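Local coordinates for glycoside Hydrolase (Bacteroides uniformis, PDB 5TA0), which probably hydrolyses agarose chains as a family 86 glycoside hydrolase, here an engineered variant holding an agarose oligosaccharide, at residues N431-M435 and N590-D594. Numbering follows the deposited sequence.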
# COMPACT_ATOMS: atom_id res chain seq x y z
N ASN A 431 -16.87 -15.19 6.07
CA ASN A 431 -15.89 -16.00 5.36
C ASN A 431 -14.62 -15.17 5.34
O ASN A 431 -14.63 -14.07 4.79
CB ASN A 431 -16.40 -16.24 3.94
CG ASN A 431 -15.46 -17.05 3.10
OD1 ASN A 431 -14.27 -17.20 3.43
ND2 ASN A 431 -15.98 -17.59 2.00
N PRO A 432 -13.53 -15.67 5.94
CA PRO A 432 -12.31 -14.83 5.97
C PRO A 432 -11.69 -14.58 4.60
O PRO A 432 -10.89 -13.66 4.46
CB PRO A 432 -11.36 -15.59 6.89
CG PRO A 432 -11.89 -16.95 6.98
CD PRO A 432 -13.36 -16.92 6.70
N ASP A 433 -12.07 -15.35 3.58
CA ASP A 433 -11.63 -15.10 2.20
C ASP A 433 -12.45 -14.03 1.48
O ASP A 433 -12.12 -13.69 0.35
CB ASP A 433 -11.65 -16.38 1.37
CG ASP A 433 -10.62 -17.36 1.84
OD1 ASP A 433 -9.48 -16.98 2.11
OD2 ASP A 433 -10.96 -18.55 1.97
N ILE A 434 -13.49 -13.49 2.12
CA ILE A 434 -14.30 -12.42 1.55
C ILE A 434 -14.09 -11.16 2.38
O ILE A 434 -14.39 -11.15 3.57
CB ILE A 434 -15.79 -12.81 1.51
CG1 ILE A 434 -15.97 -14.04 0.62
CG2 ILE A 434 -16.65 -11.63 1.07
CD1 ILE A 434 -15.79 -13.79 -0.86
N MET A 435 -13.57 -10.11 1.74
CA MET A 435 -13.39 -8.84 2.44
C MET A 435 -14.49 -7.89 2.01
O MET A 435 -14.92 -7.90 0.86
CB MET A 435 -12.02 -8.25 2.10
CG MET A 435 -10.88 -9.11 2.58
SD MET A 435 -9.25 -8.37 2.41
CE MET A 435 -9.08 -8.39 0.61
N ASN A 590 -10.20 -21.85 8.90
CA ASN A 590 -10.02 -20.94 7.77
C ASN A 590 -9.48 -19.59 8.24
O ASN A 590 -9.92 -19.06 9.26
CB ASN A 590 -11.31 -20.73 6.98
CG ASN A 590 -11.09 -20.12 5.59
OD1 ASN A 590 -9.97 -20.11 5.07
ND2 ASN A 590 -12.16 -19.62 4.98
N PHE A 591 -8.51 -19.07 7.49
CA PHE A 591 -7.94 -17.74 7.72
C PHE A 591 -7.98 -16.95 6.42
O PHE A 591 -8.33 -17.46 5.37
CB PHE A 591 -6.52 -17.83 8.32
CG PHE A 591 -5.59 -18.73 7.56
CD1 PHE A 591 -5.37 -20.03 7.99
CD2 PHE A 591 -4.96 -18.30 6.40
CE1 PHE A 591 -4.52 -20.88 7.28
CE2 PHE A 591 -4.12 -19.14 5.69
CZ PHE A 591 -3.89 -20.44 6.13
N ARG A 592 -7.63 -15.67 6.52
CA ARG A 592 -7.71 -14.78 5.38
C ARG A 592 -6.71 -15.16 4.28
O ARG A 592 -5.49 -15.09 4.48
CB ARG A 592 -7.45 -13.37 5.90
CG ARG A 592 -7.68 -12.29 4.89
CD ARG A 592 -7.03 -11.01 5.32
NE ARG A 592 -7.57 -10.38 6.52
CZ ARG A 592 -8.07 -9.14 6.59
NH1 ARG A 592 -8.20 -8.39 5.51
NH2 ARG A 592 -8.45 -8.62 7.76
N GLY A 593 -7.23 -15.55 3.12
CA GLY A 593 -6.41 -15.87 1.97
C GLY A 593 -5.85 -17.28 1.93
O GLY A 593 -6.36 -18.20 2.60
N ASP A 594 -4.80 -17.44 1.13
CA ASP A 594 -4.38 -18.75 0.65
C ASP A 594 -3.44 -19.47 1.60
O ASP A 594 -2.84 -18.86 2.49
CB ASP A 594 -3.80 -18.65 -0.77
CG ASP A 594 -2.38 -18.13 -0.80
OD1 ASP A 594 -2.19 -16.90 -0.70
OD2 ASP A 594 -1.44 -18.93 -0.94
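With CG of Asp433 anti to its carbonyl carbon and beside the backbone N (chi1 -67°), the carboxylate reaches across to Gly593, while Arg592, extended through chi2 and bent at chi3, sends its guanidinium over to Met435. The contact joins a type I beta turn, Asn431 to Ile434, leading into strand 434-441 of one beta-sandwich domain, to a loop of the C-terminal beta domain. Inside the turn Asn431 forms an Asx turn: its OD1, 2.9 Å from Asp433 N, takes that N-H from above the amide plane. Proline, with its fixed phi, suits the second position of the turn, and its puckered ring offers a compact apolar surface. Pro432 CB lies 3.7 Å from Phe591 C, and Pro432 CG rests against the amide of Asn590. Pro432 O receives a CA-H...O contact from Arg592 CA at 3.5 Å. Gly593 adopts a positive phi (83°), where a CB would press on the preceding carbonyl oxygen. Gly593 N hydrogen-bonds to Asp433 OD1 nearly along its C-O axis, 2.9 Å away but bent to 133° at the hydrogen. Replacing Asp433 by alanine removes the carboxylate, which is likely to leave the N-H of Gly593 without its mate across the contact. The long chain of Arg592 suits its place by reaching Met435 and two carboxylates, forming salt bridges through NH2 with Glu607 and through NH1 with Glu359, the latter just beyond helix 340-358, on which Met435 also packs. Met435 SD meets the guanidinium at its edge, 3.3 Å from Arg592 NH1.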